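Side-chain contacts in amino acid adenylation domain-containing protein (Bacillus stratosphericus LAMA 585, PDB 6ULY), which probably selects an alpha-keto acid and activates it with ATP as the acyl adenylate, the first step of a nonribosomal depsipeptide synthetase module: residues Q16-V21 / H191-V196; H116-L121 / D146-A151; G389-I394 / D435-T440. All coordinates share one frame; numbering follows the deposited sequence.

Contact 1: residues Q16-V21 / H191-V196; sequences QTLQDV and HSHRSV
The imidazole of His-193 lies alongside Thr-17, whose hydroxyl stands over one face of the ring, offset toward its rim, with OG1 3.2 Å from His-193 CE1. Thr-17 is the N-cap residue of helix 18-26; its OG1 is anti to the backbone N (chi1 177°), which sets the hydroxyl above the imidazole. The next residue supplies the one hydrogen bond between the segments: Leu-18 N donates to His-193 ND1 over 3.2 Å, nearly straight at 169°, although the donor sits 29° out of the ring plane. Leu-18 CB lies at the ring edge, in plane, 3.8 Å from His-193 ND1, and the leucine continues onto Leu-232 of helix 224-237 and Val-174 of strand 173-178.

In segment 191-196, Ser-192 and Ser-195 form a capping box at the start of helix 193-207: Ser-195 N donates to Ser-192 OG at 3.2 Å, and Ser-192 N to Ser-195 OG at 3.1 Å. Its first residue, His-193, reaches across to the start of helix 18-26. Because ND1 accepts a hydrogen bond from Leu-18 N, the ring is probably neutral, with its hydrogen on NE2 and ND1 serving a first-turn amide of helix 18-26.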
loop_
_atom_site.group_PDB
_atom_site.type_symbol
_atom_site.label_atom_id
_atom_site.label_comp_id
_atom_site.label_asym_id
_atom_site.label_seq_id
_atom_site.Cartn_x
_atom_site.Cartn_y
_atom_site.Cartn_z
ATOM N N GLN A 16 -24.379 -6.526 27.252
ATOM C CA GLN A 16 -23.210 -7.264 26.795
ATOM C C GLN A 16 -23.217 -7.544 25.302
ATOM O O GLN A 16 -22.148 -7.788 24.730
ATOM C CB GLN A 16 -23.103 -8.595 27.550
ATOM C CG GLN A 16 -23.011 -8.429 29.055
ATOM C CD GLN A 16 -21.734 -7.732 29.476
ATOM O OE1 GLN A 16 -20.633 -8.212 29.199
ATOM N NE2 GLN A 16 -21.872 -6.587 30.137
ATOM N N THR A 17 -24.388 -7.535 24.670
ATOM C CA THR A 17 -24.536 -7.603 23.226
ATOM C C THR A 17 -25.358 -6.409 22.754
ATOM O O THR A 17 -26.031 -5.740 23.543
ATOM C CB THR A 17 -25.214 -8.909 22.789
ATOM O OG1 THR A 17 -25.393 -8.905 21.368
ATOM C CG2 THR A 17 -26.581 -9.076 23.456
ATOM N N LEU A 18 -25.304 -6.140 21.447
ATOM C CA LEU A 18 -26.065 -5.018 20.914
ATOM C C LEU A 18 -27.565 -5.278 20.949
ATOM O O LEU A 18 -28.344 -4.322 20.975
ATOM C CB LEU A 18 -25.624 -4.698 19.484
ATOM C CG LEU A 18 -24.238 -4.062 19.299
ATOM C CD1 LEU A 18 -24.102 -3.532 17.879
ATOM C CD2 LEU A 18 -23.958 -2.947 20.297
ATOM N N GLN A 19 -27.988 -6.544 20.947
ATOM C CA GLN A 19 -29.402 -6.849 21.129
ATOM C C GLN A 19 -29.910 -6.311 22.460
ATOM O O GLN A 19 -30.999 -5.732 22.531
ATOM C CB GLN A 19 -29.629 -8.358 21.042
ATOM C CG GLN A 19 -29.478 -8.927 19.643
ATOM C CD GLN A 19 -29.620 -10.437 19.614
ATOM O OE1 GLN A 19 -30.200 -11.034 20.519
ATOM N NE2 GLN A 19 -29.081 -11.062 18.574
ATOM N N ASP A 20 -29.127 -6.487 23.528
ATOM C CA ASP A 20 -29.519 -5.954 24.828
ATOM C C ASP A 20 -29.535 -4.429 24.823
ATOM O O ASP A 20 -30.333 -3.817 25.541
ATOM C CB ASP A 20 -28.572 -6.473 25.916
ATOM C CG ASP A 20 -28.485 -7.992 25.946
ATOM O OD1 ASP A 20 -29.440 -8.665 25.495
ATOM O OD2 ASP A 20 -27.455 -8.516 26.423
ATOM N N VAL A 21 -28.669 -3.801 24.025
ATOM C CA VAL A 21 -28.687 -2.345 23.912
ATOM C C VAL A 21 -30.018 -1.886 23.328
ATOM O O VAL A 21 -30.667 -0.970 23.849
ATOM C CB VAL A 21 -27.499 -1.856 23.061
ATOM C CG1 VAL A 21 -27.637 -0.372 22.754
ATOM C CG2 VAL A 21 -26.172 -2.134 23.769
ATOM N N HIS A 191 -15.210 -6.451 13.905
ATOM C CA HIS A 191 -15.411 -6.123 15.307
ATOM C C HIS A 191 -16.395 -7.089 15.944
ATOM O O HIS A 191 -17.191 -7.742 15.267
ATOM C CB HIS A 191 -15.925 -4.689 15.475
ATOM C CG HIS A 191 -14.836 -3.668 15.573
ATOM N ND1 HIS A 191 -14.008 -3.570 16.669
ATOM C CD2 HIS A 191 -14.444 -2.697 14.716
ATOM C CE1 HIS A 191 -13.145 -2.588 16.479
ATOM N NE2 HIS A 191 -13.391 -2.040 15.303
ATOM N N SER A 192 -16.331 -7.162 17.265
ATOM C CA SER A 192 -17.247 -7.961 18.058
ATOM C C SER A 192 -18.116 -7.043 18.908
ATOM O O SER A 192 -17.845 -5.847 19.053
ATOM C CB SER A 192 -16.473 -8.939 18.947
ATOM O OG SER A 192 -15.827 -8.235 19.995
ATOM N N HIS A 193 -19.177 -7.617 19.479
ATOM C CA HIS A 193 -19.982 -6.863 20.434
ATOM C C HIS A 193 -19.119 -6.346 21.578
ATOM O O HIS A 193 -19.300 -5.213 22.045
ATOM C CB HIS A 193 -21.114 -7.733 20.990
ATOM C CG HIS A 193 -22.026 -8.296 19.947
ATOM N ND1 HIS A 193 -23.210 -7.689 19.583
ATOM C CD2 HIS A 193 -21.941 -9.427 19.206
ATOM C CE1 HIS A 193 -23.806 -8.412 18.653
ATOM N NE2 HIS A 193 -23.059 -9.475 18.409
ATOM N N ARG A 194 -18.169 -7.166 22.038
ATOM C CA ARG A 194 -17.363 -6.811 23.202
ATOM C C ARG A 194 -16.470 -5.611 22.914
ATOM O O ARG A 194 -16.394 -4.675 23.718
ATOM C CB ARG A 194 -16.521 -8.014 23.636
ATOM C CG ARG A 194 -15.838 -7.837 24.984
ATOM C CD ARG A 194 -14.882 -8.977 25.306
ATOM N NE ARG A 194 -15.538 -10.282 25.327
ATOM C CZ ARG A 194 -16.251 -10.753 26.347
ATOM N NH1 ARG A 194 -16.422 -10.024 27.443
ATOM N NH2 ARG A 194 -16.803 -11.957 26.268
ATOM N N SER A 195 -15.776 -5.620 21.774
ATOM C CA SER A 195 -14.858 -4.524 21.473
ATOM C C SER A 195 -15.612 -3.219 21.254
ATOM O O SER A 195 -15.188 -2.162 21.734
ATOM C CB SER A 195 -14.000 -4.867 20.254
ATOM O OG SER A 195 -14.786 -5.245 19.136
ATOM N N VAL A 196 -16.738 -3.271 20.542
ATOM C CA VAL A 196 -17.527 -2.063 20.326
ATOM C C VAL A 196 -18.084 -1.551 21.649
ATOM O O VAL A 196 -17.903 -0.380 22.005
ATOM C CB VAL A 196 -18.643 -2.336 19.302
ATOM C CG1 VAL A 196 -19.568 -1.148 19.196
ATOM C CG2 VAL A 196 -18.028 -2.673 17.942
#

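Contact 2: residues H116-L121 / D146-A151; sequences HAWKLL and DQLRVA. With SO4 (sulfate ion), chain M; SO4 (sulfate ion), chain J.
Trp-118 of helix 109-120 presents the rim of its indole to the chain leading into strand 150-152. The apolar part is small: Leu-148 CD1 approaches obliquely, 4.2 Å from Trp-118 CE2. With CG anti to the backbone N (chi1 172°), the indole extends from the helix toward Leu-148. Trp-143, His-123 and Pro-124 pack round the same indole.

Among polar atoms, Gln-147 O lies in the ring plane at the indole edge, 3.8 Å from Trp-118 CZ2. The polar link runs through one water. It accepts from Trp-118 NE1 at 3.0 Å, lying in the indole plane, and from Arg-149 N at 3.0 Å; its bond to Gln-147 O is weak. The buried indole N-H is thus satisfied by way of solvent.

Hydrogen bonds to two sulfates, probably from the crystallisation liquor, occupy another part of the helix. His-116 ND1 donates to O1 of one (chain M) at 2.9 Å and 153°, and Lys-119, its chain extended, brings NZ to O2 of the other (chain J) at 3.1 Å. His-116 NE2 is hydrogen-bonded to OE2 of Glu-426 of the second subunit.

Leu-148 on Ile-126 and backbone bonds of Arg-149 and Ala-151 join 146-151 to strand 125-128. The arrangement is that of a helix lying on a largely parallel alpha/beta sheet, from which Trp-118 reaches the chain entering edge strand 150-152.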
loop_
_atom_site.group_PDB
_atom_site.type_symbol
_atom_site.label_atom_id
_atom_site.label_comp_id
_atom_site.label_asym_id
_atom_site.label_seq_id
_atom_site.Cartn_x
_atom_site.Cartn_y
_atom_site.Cartn_z
ATOM N N HIS A 116 -13.534 -5.367 -4.369
ATOM C CA HIS A 116 -12.561 -6.111 -3.580
ATOM C C HIS A 116 -13.202 -6.665 -2.314
ATOM O O HIS A 116 -13.165 -7.874 -2.060
ATOM C CB HIS A 116 -11.368 -5.221 -3.230
ATOM C CG HIS A 116 -10.405 -5.857 -2.277
ATOM N ND1 HIS A 116 -9.385 -6.689 -2.690
ATOM C CD2 HIS A 116 -10.317 -5.797 -0.926
ATOM C CE1 HIS A 116 -8.706 -7.106 -1.637
ATOM N NE2 HIS A 116 -9.251 -6.580 -0.555
ATOM N N ALA A 117 -13.790 -5.783 -1.500
ATOM C CA ALA A 117 -14.439 -6.231 -0.271
ATOM C C ALA A 117 -15.563 -7.212 -0.569
ATOM O O ALA A 117 -15.722 -8.221 0.129
ATOM C CB ALA A 117 -14.976 -5.030 0.506
ATOM N N TRP A 118 -16.363 -6.928 -1.597
ATOM C CA TRP A 118 -17.469 -7.816 -1.942
ATOM C C TRP A 118 -16.957 -9.217 -2.248
ATOM O O TRP A 118 -17.507 -10.214 -1.764
ATOM C CB TRP A 118 -18.233 -7.229 -3.127
ATOM C CG TRP A 118 -19.278 -8.112 -3.715
ATOM C CD1 TRP A 118 -20.541 -8.331 -3.231
ATOM C CD2 TRP A 118 -19.175 -8.872 -4.923
ATOM N NE1 TRP A 118 -21.220 -9.193 -4.058
ATOM C CE2 TRP A 118 -20.405 -9.537 -5.105
ATOM C CE3 TRP A 118 -18.161 -9.057 -5.869
ATOM C CZ2 TRP A 118 -20.646 -10.376 -6.190
ATOM C CZ3 TRP A 118 -18.400 -9.894 -6.945
ATOM C CH2 TRP A 118 -19.634 -10.541 -7.098
ATOM N N LYS A 119 -15.887 -9.309 -3.041
ATOM C CA LYS A 119 -15.298 -10.606 -3.358
ATOM C C LYS A 119 -14.638 -11.233 -2.135
ATOM O O LYS A 119 -14.692 -12.455 -1.951
ATOM C CB LYS A 119 -14.283 -10.450 -4.494
ATOM C CG LYS A 119 -13.676 -11.752 -4.982
ATOM C CD LYS A 119 -12.818 -11.530 -6.228
ATOM C CE LYS A 119 -12.175 -12.828 -6.713
ATOM N NZ LYS A 119 -11.347 -12.631 -7.945
ATOM N N LEU A 120 -14.001 -10.418 -1.292
ATOM C CA LEU A 120 -13.376 -10.956 -0.089
ATOM C C LEU A 120 -14.406 -11.601 0.827
ATOM O O LEU A 120 -14.103 -12.588 1.509
ATOM C CB LEU A 120 -12.627 -9.850 0.655
ATOM C CG LEU A 120 -11.717 -10.315 1.794
ATOM C CD1 LEU A 120 -10.623 -11.238 1.257
ATOM C CD2 LEU A 120 -11.115 -9.124 2.533
ATOM N N LEU A 121 -15.622 -11.063 0.854
ATOM C CA LEU A 121 -16.707 -11.578 1.677
ATOM C C LEU A 121 -17.523 -12.654 0.970
ATOM O O LEU A 121 -18.610 -13.000 1.443
ATOM C CB LEU A 121 -17.617 -10.426 2.104
ATOM C CG LEU A 121 -16.949 -9.402 3.024
ATOM C CD1 LEU A 121 -17.701 -8.085 3.019
ATOM C CD2 LEU A 121 -16.858 -9.951 4.436
ATOM N N ASP A 146 -22.389 -12.870 -12.474
ATOM C CA ASP A 146 -23.748 -13.356 -12.299
ATOM C C ASP A 146 -24.064 -13.648 -10.840
ATOM O O ASP A 146 -25.135 -14.183 -10.538
ATOM C CB ASP A 146 -23.967 -14.613 -13.142
ATOM C CG ASP A 146 -23.590 -14.413 -14.598
ATOM O OD1 ASP A 146 -23.960 -13.366 -15.174
ATOM O OD2 ASP A 146 -22.917 -15.301 -15.165
ATOM N N GLN A 147 -23.151 -13.311 -9.930
ATOM C CA GLN A 147 -23.288 -13.600 -8.511
ATOM C C GLN A 147 -23.775 -12.405 -7.708
ATOM O O GLN A 147 -23.832 -12.485 -6.476
ATOM C CB GLN A 147 -21.949 -14.078 -7.946
ATOM C CG GLN A 147 -21.461 -15.396 -8.517
ATOM C CD GLN A 147 -22.233 -16.582 -7.977
ATOM O OE1 GLN A 147 -21.774 -17.271 -7.064
ATOM N NE2 GLN A 147 -23.413 -16.828 -8.536
ATOM N N LEU A 148 -24.112 -11.302 -8.366
ATOM C CA LEU A 148 -24.582 -10.119 -7.662
ATOM C C LEU A 148 -26.023 -10.323 -7.208
ATOM O O LEU A 148 -26.865 -10.804 -7.973
ATOM C CB LEU A 148 -24.478 -8.886 -8.559
ATOM C CG LEU A 148 -24.680 -7.545 -7.849
ATOM C CD1 LEU A 148 -23.559 -7.297 -6.855
ATOM C CD2 LEU A 148 -24.770 -6.404 -8.848
ATOM N N ARG A 149 -26.297 -9.963 -5.954
ATOM C CA ARG A 149 -27.633 -10.044 -5.377
ATOM C C ARG A 149 -27.899 -8.761 -4.607
ATOM O O ARG A 149 -27.104 -8.381 -3.741
ATOM C CB ARG A 149 -27.773 -11.258 -4.451
ATOM C CG ARG A 149 -27.839 -12.591 -5.177
ATOM C CD ARG A 149 -27.713 -13.750 -4.199
ATOM N NE ARG A 149 -27.751 -15.050 -4.865
ATOM C CZ ARG A 149 -27.511 -16.210 -4.262
ATOM N NH1 ARG A 149 -27.207 -16.245 -2.970
ATOM N NH2 ARG A 149 -27.569 -17.342 -4.952
ATOM N N VAL A 150 -29.009 -8.097 -4.927
ATOM C CA VAL A 150 -29.358 -6.817 -4.327
ATOM C C VAL A 150 -30.788 -6.883 -3.806
ATOM O O VAL A 150 -31.626 -7.629 -4.325
ATOM C CB VAL A 150 -29.205 -5.655 -5.334
ATOM C CG1 VAL A 150 -29.194 -4.316 -4.608
ATOM C CG2 VAL A 150 -27.942 -5.836 -6.169
ATOM N N ALA A 151 -31.062 -6.093 -2.770
ATOM C CA ALA A 151 -32.393 -6.026 -2.189
ATOM C C ALA A 151 -32.530 -4.704 -1.452
ATOM O O ALA A 151 -31.604 -4.279 -0.757
ATOM C CB ALA A 151 -32.651 -7.201 -1.240
HETATM S S SO4 M . -10.138 -7.556 -6.691
HETATM O O1 SO4 M . -9.616 -7.849 -5.387
HETATM O O2 SO4 M . -9.054 -7.312 -7.597
HETATM O O3 SO4 M . -10.906 -8.671 -7.161
HETATM O O4 SO4 M . -10.972 -6.391 -6.622
HETATM S S SO4 J . -15.226 -12.165 -9.583
HETATM O O1 SO4 J . -15.347 -13.330 -10.424
HETATM O O2 SO4 J . -13.838 -11.765 -9.544
HETATM O O3 SO4 J . -16.010 -11.083 -10.127
HETATM O O4 SO4 J . -15.706 -12.487 -8.252
HETATM O O HOH W 1 -24.066 -10.081 -3.997
#

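Contact 3: residues G389-I394 / D435-T440; sequences GITIRI and DGWFHT. With SO4 (sulfate ion), chain K.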
loop_
_atom_site.group_PDB
_atom_site.type_symbol
_atom_site.label_atom_id
_atom_site.label_comp_id
_atom_site.label_asym_id
_atom_site.label_seq_id
_atom_site.Cartn_x
_atom_site.Cartn_y
_atom_site.Cartn_z
ATOM N N GLY A 389 -10.098 1.819 30.362
ATOM C CA GLY A 389 -9.813 0.564 29.712
ATOM C C GLY A 389 -8.682 0.609 28.708
ATOM O O GLY A 389 -8.141 -0.448 28.358
ATOM N N ILE A 390 -8.300 1.795 28.244
ATOM C CA ILE A 390 -7.308 1.949 27.188
ATOM C C ILE A 390 -5.971 2.322 27.808
ATOM O O ILE A 390 -5.904 3.145 28.731
ATOM C CB ILE A 390 -7.750 3.013 26.165
ATOM C CG1 ILE A 390 -9.030 2.581 25.437
ATOM C CG2 ILE A 390 -6.627 3.294 25.181
ATOM C CD1 ILE A 390 -8.827 1.518 24.394
ATOM N N THR A 391 -4.902 1.713 27.306
ATOM C CA THR A 391 -3.543 2.139 27.602
ATOM C C THR A 391 -2.901 2.604 26.303
ATOM O O THR A 391 -3.009 1.928 25.276
ATOM C CB THR A 391 -2.712 1.014 28.230
ATOM O OG1 THR A 391 -3.442 0.410 29.307
ATOM C CG2 THR A 391 -1.419 1.573 28.776
ATOM N N ILE A 392 -2.257 3.762 26.348
ATOM C CA ILE A 392 -1.512 4.289 25.215
ATOM C C ILE A 392 -0.043 4.329 25.598
ATOM O O ILE A 392 0.302 4.577 26.758
ATOM C CB ILE A 392 -2.000 5.693 24.808
ATOM C CG1 ILE A 392 -3.521 5.691 24.651
ATOM C CG2 ILE A 392 -1.308 6.136 23.528
ATOM C CD1 ILE A 392 -4.089 7.012 24.246
ATOM N N ARG A 393 0.826 4.081 24.622
ATOM C CA ARG A 393 2.253 4.266 24.823
ATOM C C ARG A 393 2.863 4.809 23.541
ATOM O O ARG A 393 2.302 4.676 22.451
ATOM C CB ARG A 393 2.951 2.965 25.258
ATOM C CG ARG A 393 3.138 1.932 24.155
ATOM C CD ARG A 393 4.026 0.782 24.629
ATOM N NE ARG A 393 4.291 -0.189 23.572
ATOM C CZ ARG A 393 5.027 -1.286 23.728
ATOM N NH1 ARG A 393 5.576 -1.567 24.904
ATOM N NH2 ARG A 393 5.213 -2.109 22.705
ATOM N N ILE A 394 4.020 5.443 23.700
ATOM C CA ILE A 394 4.793 6.005 22.602
ATOM C C ILE A 394 6.140 5.294 22.580
ATOM O O ILE A 394 6.832 5.245 23.604
ATOM C CB ILE A 394 4.978 7.525 22.765
ATOM C CG1 ILE A 394 3.646 8.209 23.103
ATOM C CG2 ILE A 394 5.606 8.116 21.518
ATOM C CD1 ILE A 394 2.611 8.180 21.989
ATOM N N ASP A 435 2.353 -8.486 23.191
ATOM C CA ASP A 435 1.855 -8.067 24.497
ATOM C C ASP A 435 0.616 -7.189 24.372
ATOM O O ASP A 435 0.344 -6.365 25.252
ATOM C CB ASP A 435 2.950 -7.338 25.280
ATOM C CG ASP A 435 2.679 -7.312 26.776
ATOM O OD1 ASP A 435 2.575 -8.402 27.379
ATOM O OD2 ASP A 435 2.568 -6.206 27.347
ATOM N N GLY A 436 -0.137 -7.357 23.286
ATOM C CA GLY A 436 -1.427 -6.709 23.151
ATOM C C GLY A 436 -1.398 -5.296 22.621
ATOM O O GLY A 436 -2.388 -4.574 22.773
ATOM N N TRP A 437 -0.303 -4.873 21.993
ATOM C CA TRP A 437 -0.145 -3.493 21.550
ATOM C C TRP A 437 -0.529 -3.372 20.081
ATOM O O TRP A 437 0.099 -3.994 19.218
ATOM C CB TRP A 437 1.287 -3.010 21.770
ATOM C CG TRP A 437 1.601 -2.785 23.208
ATOM C CD1 TRP A 437 2.389 -3.559 24.006
ATOM C CD2 TRP A 437 1.122 -1.714 24.031
ATOM N NE1 TRP A 437 2.435 -3.036 25.275
ATOM C CE2 TRP A 437 1.666 -1.904 25.317
ATOM C CE3 TRP A 437 0.289 -0.611 23.804
ATOM C CZ2 TRP A 437 1.408 -1.033 26.372
ATOM C CZ3 TRP A 437 0.032 0.251 24.854
ATOM C CH2 TRP A 437 0.589 0.036 26.123
ATOM N N PHE A 438 -1.552 -2.558 19.805
ATOM C CA PHE A 438 -1.978 -2.284 18.440
ATOM C C PHE A 438 -1.199 -1.095 17.892
ATOM O O PHE A 438 -1.161 -0.029 18.514
ATOM C CB PHE A 438 -3.479 -1.998 18.365
ATOM C CG PHE A 438 -3.923 -1.551 17.008
ATOM C CD1 PHE A 438 -4.241 -2.477 16.032
ATOM C CD2 PHE A 438 -3.983 -0.205 16.693
ATOM C CE1 PHE A 438 -4.634 -2.068 14.772
ATOM C CE2 PHE A 438 -4.376 0.210 15.433
ATOM C CZ PHE A 438 -4.699 -0.723 14.473
ATOM N N HIS A 439 -0.598 -1.281 16.722
ATOM C CA HIS A 439 0.242 -0.269 16.093
ATOM C C HIS A 439 -0.625 0.625 15.217
ATOM O O HIS A 439 -1.197 0.161 14.225
ATOM C CB HIS A 439 1.338 -0.938 15.262
ATOM C CG HIS A 439 2.475 -0.030 14.913
ATOM N ND1 HIS A 439 3.475 0.286 15.808
ATOM C CD2 HIS A 439 2.778 0.620 13.764
ATOM C CE1 HIS A 439 4.343 1.095 15.227
ATOM N NE2 HIS A 439 3.943 1.314 13.987
ATOM N N THR A 440 -0.716 1.906 15.580
ATOM C CA THR A 440 -1.648 2.806 14.911
ATOM C C THR A 440 -1.107 3.323 13.588
ATOM O O THR A 440 -1.889 3.624 12.680
ATOM C CB THR A 440 -1.973 4.002 15.805
ATOM O OG1 THR A 440 -0.779 4.762 16.038
ATOM C CG2 THR A 440 -2.564 3.544 17.131
HETATM S S SO4 K . 7.187 0.401 12.458
HETATM O O1 SO4 K . 6.814 -0.982 12.712
HETATM O O2 SO4 K . 8.471 0.455 11.808
HETATM O O3 SO4 K . 7.257 1.144 13.691
HETATM O O4 SO4 K . 6.198 0.994 11.610
#
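Arg-393 lies flat on the indole of Trp-437, its guanidinium plane only 3° from that of the ring. CZ sits 3.5 Å from the centroid of the Trp-437 five-membered ring, 13° off the normal, a cation-pi stack over the face. The aliphatic stem shares that face: Arg-393 CD is 3.6 Å from the centroid of the Trp-437 six-membered ring, a CH-pi contact, and CG lies over the far end, 3.6 Å from Trp-437 CZ3. Arg-393 thus runs along the long axis of the indole, from the six-membered ring out to the pyrrole end. At the benzene end of the indole, Thr-391 CG2 touches Trp-437 CH2 at 3.7 Å, and Thr-391 O approaches CZ3 obliquely.

The torsions of Arg-393 explain this fit. Its CG stands between the backbone N and the carbonyl carbon (chi1 74°), and from there the chain is extended to NE, which carries the guanidinium over the pyrrole. The nitrogens NH1 of Arg-393 and NE1 of Trp-437 are both donors and are not hydrogen-bonded to each other; the stack probably owes its hold to cation-pi attraction and dispersion.

Further out, Gln-411 of strand 408-413 accepts from Arg-393 NE through OE1 and gives NE2 to His-439 ND1, tying the arginine to the next residue but one after the tryptophan. The indole also rests on Gln-411, Lys-413 and Leu-3.

Strand 408-413 lies between strands 391-395 and 438-447, so Arg-393 and Trp-437 meet over it on one face, with Ile-392 turned the other way to Ile-412. This is packing across strand 408-413, between strand 391-395 and the chain entering strand 438-447, in a five-stranded antiparallel sheet of an adenylate-forming (ANL) enzyme.

Contacts 1 and 2 belong to one mixed sheet: 191-196 ends strand 188-192 near one side of it, and 146-151 enters the outermost strand, 150-152, on the other. Their centres are about 26 Å apart and their nearest atoms about 10 Å. Contact 2 falls wholly within the stretch of chain that contact 1 brings together. Contact 3 follows both in the chain and sits on a separate antiparallel sheet, about 21 Å from contact 1 and about 35 Å from contact 2 between centres; no two of the three touch. The side chain of Ile-392 in contact 3 is about 11 Å from the bound keto acyl adenylate.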